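Local structure of purine nucleoside phosphorylase (6TK9) at residues 40-45 and 64-69; 54-59 and 85-90; 127-132 and 162-167; 231-236 and 251-256. The protein probably catalyses the phosphate-dependent cleavage of purine nucleosides such as inosine and guanosine into the free base and ribose 1-phosphate. All blocks are in the same frame, centred on the assembly; numbering follows the deposited sequence.

Interaction 1 of 4, residues 40-45 and 64-69; sequences KVAEIP and LVLGRL
The carbonyl oxygen of L66 is gripped by two consecutive amides of the facing strand: V41 N lies 2.9 Å and A42 N 3.2 Å from L66 O, with N-H...O angles of 170° and 175°. Two residues set against one, with a register that slips by one between the pairs K40–G67 and A42–L66, define a classic beta bulge. Past it the antiparallel ladder is regular. L66 N donates to A42 O over 3.1 Å, and I44 and L64 exchange bonds both ways, I44 N to L64 O at 2.9 Å and L64 N to I44 O at 2.8 Å. At the bulge, V41 CG1 is held between its backbone N and carbonyl carbon (chi1 56°) and packs on L66 CB at 4.0 Å. A42, I44, L64 and L66 share one face of the sheet, where V13 of helix 4-14 covers I44 and L66. The bent chain of K40 crosses V65 obliquely, CD 3.6 Å from V65 CG1, while K40 NZ bonds to V38 O. E43, on the V65 face, forms a salt bridge with R63. The pairing is thus set by main-chain bonds, with charged ends turned to partners outside it.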
# COMPACT_ATOMS: atom_id res chain seq x y z
N LYS A 40 -17.84 -44.02 -17.38
CA LYS A 40 -17.90 -44.43 -15.96
C LYS A 40 -17.43 -45.89 -15.86
O LYS A 40 -17.87 -46.70 -16.67
CB LYS A 40 -19.33 -44.24 -15.43
CG LYS A 40 -19.56 -43.01 -14.55
CD LYS A 40 -19.46 -41.68 -15.25
CE LYS A 40 -20.78 -40.98 -15.47
NZ LYS A 40 -20.93 -40.55 -16.89
N VAL A 41 -16.57 -46.20 -14.88
CA VAL A 41 -16.35 -47.60 -14.38
C VAL A 41 -16.92 -47.70 -12.95
O VAL A 41 -17.45 -48.77 -12.60
CB VAL A 41 -14.87 -48.00 -14.50
CG1 VAL A 41 -13.94 -47.03 -13.78
CG2 VAL A 41 -14.61 -49.41 -14.01
N ALA A 42 -16.88 -46.61 -12.17
CA ALA A 42 -17.54 -46.51 -10.85
C ALA A 42 -18.13 -45.11 -10.66
O ALA A 42 -17.59 -44.15 -11.24
CB ALA A 42 -16.56 -46.79 -9.74
N GLU A 43 -19.21 -45.02 -9.87
CA GLU A 43 -19.91 -43.77 -9.50
C GLU A 43 -20.43 -43.95 -8.06
O GLU A 43 -21.53 -44.53 -7.90
CB GLU A 43 -21.01 -43.43 -10.51
CG GLU A 43 -21.89 -42.24 -10.10
CD GLU A 43 -22.69 -41.58 -11.22
OE1 GLU A 43 -22.67 -42.09 -12.35
OE2 GLU A 43 -23.35 -40.54 -10.96
N ILE A 44 -19.66 -43.50 -7.07
CA ILE A 44 -19.96 -43.64 -5.61
C ILE A 44 -20.31 -42.28 -5.01
O ILE A 44 -19.46 -41.41 -4.91
CB ILE A 44 -18.76 -44.27 -4.89
CG1 ILE A 44 -18.13 -45.42 -5.69
CG2 ILE A 44 -19.18 -44.70 -3.49
CD1 ILE A 44 -16.68 -45.65 -5.38
N PRO A 45 -21.55 -42.08 -4.52
CA PRO A 45 -21.87 -40.87 -3.76
C PRO A 45 -21.03 -40.79 -2.47
O PRO A 45 -20.66 -41.82 -1.92
CB PRO A 45 -23.36 -40.97 -3.42
CG PRO A 45 -23.79 -42.38 -3.80
CD PRO A 45 -22.68 -43.00 -4.61
N LEU A 64 -18.21 -39.36 -6.31
CA LEU A 64 -16.86 -39.72 -6.80
C LEU A 64 -17.03 -40.55 -8.08
O LEU A 64 -17.76 -41.55 -8.05
CB LEU A 64 -16.09 -40.50 -5.73
CG LEU A 64 -14.61 -40.67 -6.05
CD1 LEU A 64 -13.91 -39.32 -5.99
CD2 LEU A 64 -13.95 -41.66 -5.10
N VAL A 65 -16.38 -40.15 -9.17
CA VAL A 65 -16.46 -40.84 -10.49
C VAL A 65 -15.06 -41.30 -10.90
O VAL A 65 -14.18 -40.44 -11.02
CB VAL A 65 -17.07 -39.90 -11.55
CG1 VAL A 65 -16.93 -40.47 -12.95
CG2 VAL A 65 -18.52 -39.57 -11.25
N LEU A 66 -14.88 -42.61 -11.08
CA LEU A 66 -13.67 -43.21 -11.70
C LEU A 66 -14.02 -43.60 -13.13
O LEU A 66 -15.12 -44.16 -13.34
CB LEU A 66 -13.23 -44.42 -10.88
CG LEU A 66 -12.60 -44.08 -9.52
CD1 LEU A 66 -13.37 -44.75 -8.40
CD2 LEU A 66 -11.14 -44.47 -9.47
N GLY A 67 -13.13 -43.31 -14.08
CA GLY A 67 -13.37 -43.60 -15.50
C GLY A 67 -12.35 -43.01 -16.45
O GLY A 67 -11.19 -42.76 -16.07
N ARG A 68 -12.78 -42.86 -17.70
CA ARG A 68 -11.93 -42.45 -18.83
C ARG A 68 -12.52 -41.14 -19.37
O ARG A 68 -13.75 -41.08 -19.55
CB ARG A 68 -11.86 -43.59 -19.85
CG ARG A 68 -10.69 -43.54 -20.81
CD ARG A 68 -10.46 -44.90 -21.47
NE ARG A 68 -9.78 -45.78 -20.53
CZ ARG A 68 -8.46 -45.77 -20.27
NH1 ARG A 68 -7.95 -46.61 -19.38
NH2 ARG A 68 -7.65 -44.92 -20.89
N LEU A 69 -11.69 -40.12 -19.50
CA LEU A 69 -12.07 -38.80 -20.07
C LEU A 69 -10.87 -38.40 -20.94
O LEU A 69 -9.75 -38.64 -20.49
CB LEU A 69 -12.33 -37.83 -18.92
CG LEU A 69 -12.82 -36.43 -19.31
CD1 LEU A 69 -14.18 -36.49 -19.98
CD2 LEU A 69 -12.86 -35.54 -18.08

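Interaction 2 of 4, residues 54-59 and 85-90; sequences VSTAPG and EGYSAE
T56 and E85 bring the two segments closest, their CA atoms 7.2 Å apart, and V54 faces Y87 across a wider backbone gap, so long side chains of 85-90 must span the distance to the irregular loop 54-59. E85 does so with its chain extended beyond CG (chi2 167°), sliding past the T56 side chain in the opposite direction. Its OE1 accepts twice from one residue: T56 N donates to E85 OE1 at 2.8 Å on the syn side, and T56 OG1 donates to the same E85 OE1 at 2.5 Å on the anti side. Both donors approach from the same face of the carboxylate plane. The T56 hydroxyl is available for this because chi1 of 72° sets OG1 between the backbone N and the carbonyl carbon. The second carboxylate oxygen, E85 OE2, takes H82 N, which fixes the rotation of the group. Y87 reaches across separately: its OH donates to V54 O at 2.5 Å, in the carbonyl plane and on a lone pair, while V54 CG2 lies 3.8 Å from Y87 OH. The loop before E85 probably borders the active site, as in related phosphorylases. R141 of a neighbouring subunit bonds to Y87 O, and F152 of the same subunit packs on P58. Within the fold, 54-59 belongs to the loop joining strands 39-45 and 63-66, helix 246-255 covers P58, and 85-90 leads from strand 72-78 into helix 89-92, with S88 as its N-cap.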
# COMPACT_ATOMS: atom_id res chain seq x y z
N VAL A 54 -20.15 -35.06 3.07
CA VAL A 54 -21.17 -34.95 1.99
C VAL A 54 -21.33 -33.48 1.63
O VAL A 54 -21.34 -32.64 2.53
CB VAL A 54 -22.52 -35.59 2.37
CG1 VAL A 54 -22.34 -37.00 2.89
CG2 VAL A 54 -23.31 -34.75 3.36
N SER A 55 -21.49 -33.21 0.34
CA SER A 55 -21.73 -31.88 -0.26
C SER A 55 -23.12 -31.37 0.12
O SER A 55 -24.08 -32.12 -0.05
CB SER A 55 -21.56 -31.99 -1.75
OG SER A 55 -20.25 -32.50 -2.04
N THR A 56 -23.22 -30.14 0.62
CA THR A 56 -24.52 -29.48 0.90
C THR A 56 -24.66 -28.23 0.03
O THR A 56 -25.78 -27.69 -0.04
CB THR A 56 -24.69 -29.19 2.40
OG1 THR A 56 -23.84 -28.11 2.76
CG2 THR A 56 -24.40 -30.38 3.27
N ALA A 57 -23.59 -27.79 -0.63
CA ALA A 57 -23.59 -26.51 -1.38
C ALA A 57 -24.39 -26.66 -2.67
O ALA A 57 -24.39 -27.73 -3.27
CB ALA A 57 -22.17 -26.10 -1.66
N PRO A 58 -25.07 -25.61 -3.17
CA PRO A 58 -25.69 -25.68 -4.49
C PRO A 58 -24.67 -25.97 -5.61
O PRO A 58 -23.57 -25.38 -5.60
CB PRO A 58 -26.38 -24.32 -4.66
CG PRO A 58 -26.47 -23.73 -3.26
CD PRO A 58 -25.28 -24.31 -2.52
N GLY A 59 -25.02 -26.89 -6.52
CA GLY A 59 -24.26 -27.24 -7.73
C GLY A 59 -23.12 -28.22 -7.46
O GLY A 59 -22.13 -28.22 -8.22
N GLU A 85 -19.51 -24.53 5.05
CA GLU A 85 -20.57 -25.53 5.41
C GLU A 85 -20.31 -26.06 6.82
O GLU A 85 -21.18 -26.76 7.32
CB GLU A 85 -20.60 -26.71 4.45
CG GLU A 85 -20.95 -26.36 3.02
CD GLU A 85 -20.66 -27.50 2.07
OE1 GLU A 85 -21.45 -28.47 2.09
OE2 GLU A 85 -19.62 -27.46 1.36
N GLY A 86 -19.14 -25.77 7.40
CA GLY A 86 -18.84 -26.06 8.81
C GLY A 86 -18.01 -27.31 8.98
O GLY A 86 -17.95 -27.82 10.12
N TYR A 87 -17.37 -27.78 7.91
CA TYR A 87 -16.35 -28.86 7.93
C TYR A 87 -15.01 -28.24 8.35
O TYR A 87 -14.71 -27.15 7.89
CB TYR A 87 -16.25 -29.53 6.56
CG TYR A 87 -17.49 -30.26 6.12
CD1 TYR A 87 -17.93 -31.38 6.81
CD2 TYR A 87 -18.23 -29.84 5.03
CE1 TYR A 87 -19.07 -32.07 6.43
CE2 TYR A 87 -19.38 -30.51 4.64
CZ TYR A 87 -19.80 -31.62 5.34
OH TYR A 87 -20.91 -32.29 4.97
N SER A 88 -14.20 -28.92 9.15
CA SER A 88 -12.81 -28.48 9.38
C SER A 88 -12.05 -28.43 8.04
O SER A 88 -12.53 -29.06 7.04
CB SER A 88 -12.13 -29.35 10.40
OG SER A 88 -12.32 -30.72 10.11
N ALA A 89 -10.96 -27.66 7.99
CA ALA A 89 -10.00 -27.59 6.86
C ALA A 89 -9.50 -29.01 6.55
O ALA A 89 -9.44 -29.37 5.36
CB ALA A 89 -8.85 -26.66 7.19
N GLU A 90 -9.22 -29.80 7.58
CA GLU A 90 -8.87 -31.24 7.45
C GLU A 90 -10.01 -32.05 6.80
O GLU A 90 -9.74 -32.83 5.86
CB GLU A 90 -8.50 -31.75 8.84
CG GLU A 90 -8.27 -33.24 8.90
CD GLU A 90 -8.55 -33.80 10.27
OE1 GLU A 90 -7.62 -34.37 10.85
OE2 GLU A 90 -9.70 -33.65 10.76

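Interaction 3 of 4, residues 127-132 and 162-167; sequences LHLDYI and ELIELA
L127 meets I164 and A167 on the helix, its CG anti to the backbone N (chi1 176°). L127 CD1 rests on A167 CB at 3.6 Å, and the other branch, CD2, lies 4.0 Å from I164 CG2. At H128 the backbone takes part: I164 CD1 approaches H128 O to 4.0 Å. The imidazole itself leads away from the helix, bonded through ND1 to Y159 OH and through NE2 to S230 OG. L129 crosses I164 at about a right angle, and L129 CD2 is 4.0 Å from I164 CD1. I164 thus fills the space between L127 and L129, one methyl branch touching both. An alanine at I164 would probably open a gap between strand and helix, leaving L129 CD2 without its methyl partners and L127 CD2 without I164 CG2, though L127 would keep A167. Further along, D130 and Y131 turn to another subunit, D130 OD2 accepting from A195 N and Y131 O bonding to S193 OG of that neighbour. The axes of the short segments approach to 9.6 Å, their directions 147° apart. The strand's backbone bonds go to strands 179-185 and 225-235; with no hydrogen bond to the helix, the join rests mainly on apolar packing.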
# COMPACT_ATOMS: atom_id res chain seq x y z
N LEU A 127 -6.08 -19.14 -14.83
CA LEU A 127 -5.05 -20.07 -14.33
C LEU A 127 -4.55 -19.54 -12.99
O LEU A 127 -4.26 -18.34 -12.90
CB LEU A 127 -3.94 -20.11 -15.37
CG LEU A 127 -2.71 -20.94 -15.01
CD1 LEU A 127 -3.09 -22.40 -14.86
CD2 LEU A 127 -1.63 -20.77 -16.07
N HIS A 128 -4.46 -20.39 -11.98
CA HIS A 128 -3.90 -20.04 -10.65
C HIS A 128 -2.38 -20.03 -10.75
O HIS A 128 -1.82 -21.06 -11.18
CB HIS A 128 -4.37 -21.04 -9.59
CG HIS A 128 -5.82 -20.97 -9.25
ND1 HIS A 128 -6.31 -21.48 -8.08
CD2 HIS A 128 -6.87 -20.45 -9.93
CE1 HIS A 128 -7.62 -21.28 -8.04
NE2 HIS A 128 -7.99 -20.64 -9.17
N LEU A 129 -1.74 -18.92 -10.37
CA LEU A 129 -0.27 -18.81 -10.25
C LEU A 129 0.16 -18.94 -8.80
O LEU A 129 1.26 -19.42 -8.58
CB LEU A 129 0.16 -17.46 -10.81
CG LEU A 129 -0.06 -17.32 -12.30
CD1 LEU A 129 0.50 -15.99 -12.81
CD2 LEU A 129 0.56 -18.49 -13.04
N ASP A 130 -0.67 -18.49 -7.85
CA ASP A 130 -0.37 -18.55 -6.39
C ASP A 130 -1.66 -18.33 -5.59
O ASP A 130 -2.72 -18.04 -6.20
CB ASP A 130 0.67 -17.50 -6.01
CG ASP A 130 1.59 -17.90 -4.88
OD1 ASP A 130 1.45 -19.03 -4.40
OD2 ASP A 130 2.42 -17.05 -4.48
N TYR A 131 -1.59 -18.47 -4.27
CA TYR A 131 -2.78 -18.39 -3.39
C TYR A 131 -2.45 -17.53 -2.16
O TYR A 131 -1.26 -17.39 -1.72
CB TYR A 131 -3.27 -19.79 -2.99
CG TYR A 131 -2.40 -20.48 -1.96
CD1 TYR A 131 -2.46 -20.13 -0.63
CD2 TYR A 131 -1.46 -21.43 -2.33
CE1 TYR A 131 -1.61 -20.69 0.31
CE2 TYR A 131 -0.64 -22.03 -1.40
CZ TYR A 131 -0.69 -21.65 -0.07
OH TYR A 131 0.13 -22.22 0.86
N ILE A 132 -3.51 -16.99 -1.58
CA ILE A 132 -3.47 -16.26 -0.29
C ILE A 132 -4.51 -16.93 0.59
O ILE A 132 -5.65 -17.10 0.09
CB ILE A 132 -3.78 -14.77 -0.50
CG1 ILE A 132 -2.57 -14.00 -1.04
CG2 ILE A 132 -4.30 -14.16 0.80
CD1 ILE A 132 -2.89 -12.57 -1.49
N GLU A 162 5.39 -26.65 -14.51
CA GLU A 162 5.28 -27.34 -15.83
C GLU A 162 3.80 -27.30 -16.28
O GLU A 162 3.54 -27.08 -17.49
CB GLU A 162 5.80 -28.79 -15.80
CG GLU A 162 7.31 -28.95 -16.02
CD GLU A 162 7.75 -30.36 -16.41
OE1 GLU A 162 7.81 -31.25 -15.52
OE2 GLU A 162 8.02 -30.60 -17.63
N LEU A 163 2.87 -27.47 -15.35
CA LEU A 163 1.42 -27.48 -15.67
C LEU A 163 0.97 -26.07 -16.04
O LEU A 163 0.01 -25.95 -16.83
CB LEU A 163 0.65 -28.06 -14.49
CG LEU A 163 0.97 -29.52 -14.17
CD1 LEU A 163 -0.02 -30.11 -13.19
CD2 LEU A 163 1.01 -30.37 -15.43
N ILE A 164 1.64 -25.03 -15.51
CA ILE A 164 1.30 -23.62 -15.83
C ILE A 164 1.69 -23.36 -17.29
O ILE A 164 0.90 -22.71 -18.02
CB ILE A 164 1.96 -22.64 -14.82
CG1 ILE A 164 1.10 -22.52 -13.56
CG2 ILE A 164 2.25 -21.27 -15.44
CD1 ILE A 164 1.88 -22.15 -12.31
N GLU A 165 2.86 -23.83 -17.69
CA GLU A 165 3.35 -23.65 -19.08
C GLU A 165 2.38 -24.39 -20.00
O GLU A 165 1.99 -23.81 -21.04
CB GLU A 165 4.81 -24.10 -19.24
CG GLU A 165 5.82 -23.24 -18.48
CD GLU A 165 6.40 -22.02 -19.20
OE1 GLU A 165 5.62 -21.19 -19.76
OE2 GLU A 165 7.65 -21.88 -19.19
N LEU A 166 1.97 -25.60 -19.60
CA LEU A 166 1.04 -26.45 -20.39
C LEU A 166 -0.29 -25.72 -20.56
O LEU A 166 -0.82 -25.71 -21.69
CB LEU A 166 0.83 -27.80 -19.69
CG LEU A 166 -0.02 -28.78 -20.49
CD1 LEU A 166 0.80 -29.39 -21.62
CD2 LEU A 166 -0.60 -29.87 -19.60
N ALA A 167 -0.81 -25.16 -19.48
CA ALA A 167 -2.09 -24.43 -19.44
C ALA A 167 -2.00 -23.26 -20.42
O ALA A 167 -3.02 -22.98 -21.07
CB ALA A 167 -2.41 -23.98 -18.03

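Interaction 4 of 4, residues 231-236 and 251-256; sequences TITDMA and RVAAET
T233 O is met by a hydrocarbon group instead of a donor across this contact: V252 CB and V252 CG1 both lie 3.4 Å from T233 O, and CG2 is as near. V252 is turned with CG1 anti to its backbone N (chi1 175°), which sets that methyl also beside T233 CA, at 3.7 Å. One helical turn on, T256 approaches T231 tip to tip, methyl to methyl, with T256 CG2 3.4 Å from T231 CG2. The T256 hydroxyl bonds to G123 O. Between these two points, T233 CG2 packs on A253 CB at 4.0 Å. T233 OG1 donates to D234 OD1 at 3.1 Å, on the anti lone pair of the carboxylate, and has a weak bond to A113 O. An alanine at T233 would probably leave A253 CB without its methyl partner and D234 OD1 without this donor. The strand and helix axes approach to 8.0 Å at 135°, joining strand 225-235, whose backbone pairs with S111 and A113, to helix 246-255. With no hydrogen bond between the segments, cohesion comes from van der Waals packing, methyl on methyl and V252 on the T233 carbonyl, while the hydroxyls of T233 and T256 bond to other partners.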
# COMPACT_ATOMS: atom_id res chain seq x y z
N THR A 231 -13.38 -20.38 -13.19
CA THR A 231 -14.31 -19.62 -14.05
C THR A 231 -14.55 -18.31 -13.31
O THR A 231 -15.04 -18.35 -12.17
CB THR A 231 -15.60 -20.42 -14.29
OG1 THR A 231 -15.28 -21.59 -15.07
CG2 THR A 231 -16.64 -19.57 -14.98
N ILE A 232 -14.16 -17.19 -13.91
CA ILE A 232 -14.47 -15.86 -13.35
C ILE A 232 -15.95 -15.59 -13.66
O ILE A 232 -16.24 -14.97 -14.68
CB ILE A 232 -13.50 -14.81 -13.90
CG1 ILE A 232 -12.04 -15.19 -13.63
CG2 ILE A 232 -13.83 -13.42 -13.37
CD1 ILE A 232 -11.70 -15.27 -12.17
N THR A 233 -16.84 -16.09 -12.80
CA THR A 233 -18.31 -16.08 -12.97
C THR A 233 -18.86 -14.66 -12.86
O THR A 233 -19.90 -14.37 -13.50
CB THR A 233 -18.95 -17.01 -11.93
OG1 THR A 233 -18.46 -16.60 -10.66
CG2 THR A 233 -18.64 -18.47 -12.18
N ASP A 234 -18.21 -13.80 -12.07
CA ASP A 234 -18.65 -12.40 -11.83
C ASP A 234 -17.40 -11.53 -11.71
O ASP A 234 -16.29 -12.07 -11.63
CB ASP A 234 -19.58 -12.29 -10.60
CG ASP A 234 -18.97 -12.70 -9.26
OD1 ASP A 234 -18.61 -13.89 -9.11
OD2 ASP A 234 -18.88 -11.84 -8.35
N MET A 235 -17.58 -10.21 -11.71
CA MET A 235 -16.50 -9.24 -11.46
C MET A 235 -16.76 -8.61 -10.09
O MET A 235 -17.76 -7.89 -9.92
CB MET A 235 -16.43 -8.20 -12.59
CG MET A 235 -15.81 -8.75 -13.89
SD MET A 235 -14.20 -9.59 -13.65
CE MET A 235 -13.21 -8.25 -13.01
N ALA A 236 -15.94 -9.00 -9.11
CA ALA A 236 -15.96 -8.52 -7.71
C ALA A 236 -15.06 -7.29 -7.62
O ALA A 236 -13.88 -7.41 -7.20
CB ALA A 236 -15.54 -9.63 -6.78
N ARG A 251 -25.23 -19.49 -13.05
CA ARG A 251 -25.73 -19.27 -14.44
C ARG A 251 -24.56 -19.06 -15.41
O ARG A 251 -24.61 -19.63 -16.52
CB ARG A 251 -26.68 -18.07 -14.57
CG ARG A 251 -27.19 -17.88 -15.99
CD ARG A 251 -28.13 -16.71 -16.18
NE ARG A 251 -27.43 -15.43 -16.12
CZ ARG A 251 -27.58 -14.51 -15.16
NH1 ARG A 251 -28.41 -14.71 -14.15
NH2 ARG A 251 -26.89 -13.39 -15.23
N VAL A 252 -23.55 -18.27 -15.01
CA VAL A 252 -22.35 -17.96 -15.85
C VAL A 252 -21.45 -19.20 -15.92
O VAL A 252 -20.78 -19.36 -16.96
CB VAL A 252 -21.62 -16.70 -15.34
CG1 VAL A 252 -20.33 -16.43 -16.11
CG2 VAL A 252 -22.52 -15.47 -15.39
N ALA A 253 -21.44 -20.05 -14.88
CA ALA A 253 -20.60 -21.27 -14.78
C ALA A 253 -21.11 -22.35 -15.75
O ALA A 253 -20.27 -23.20 -16.18
CB ALA A 253 -20.56 -21.77 -13.35
N ALA A 254 -22.41 -22.33 -16.07
CA ALA A 254 -23.10 -23.20 -17.05
C ALA A 254 -22.91 -22.67 -18.49
O ALA A 254 -22.62 -23.51 -19.38
CB ALA A 254 -24.56 -23.35 -16.68
N GLU A 255 -23.06 -21.35 -18.72
CA GLU A 255 -22.86 -20.64 -20.03
C GLU A 255 -21.43 -20.84 -20.58
O GLU A 255 -21.27 -21.09 -21.81
CB GLU A 255 -23.09 -19.13 -19.85
CG GLU A 255 -24.54 -18.72 -19.64
CD GLU A 255 -24.69 -17.24 -19.32
OE1 GLU A 255 -23.65 -16.58 -19.09
OE2 GLU A 255 -25.84 -16.75 -19.31
N THR A 256 -20.44 -20.69 -19.69
CA THR A 256 -18.97 -20.77 -19.94
C THR A 256 -18.52 -22.24 -20.13
O THR A 256 -17.37 -22.47 -20.55
CB THR A 256 -18.23 -20.13 -18.75
OG1 THR A 256 -17.04 -19.48 -19.17
CG2 THR A 256 -17.88 -21.15 -17.68

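From the N terminus, interaction 1 closes the loop from strand 39-45 to strand 63-66. Interaction 2 starts within that loop, at 54-59, and ends beyond it at 85-90, so the two cross along the chain; it ties that loop to the one leading into helix 89-92. Interactions 3 and 4 follow in series. The third joins strand 124-133 to helix 161-173, and the fourth, a shorter loop, joins strand 225-235 to helix 246-255. Those two strands are antiparallel neighbours in the sheet that also holds interaction 1, the centre of which lies about 26 Å from the centres of interactions 3 and 4. Interactions 2 and 3 lie on opposite sides of the chain's centre.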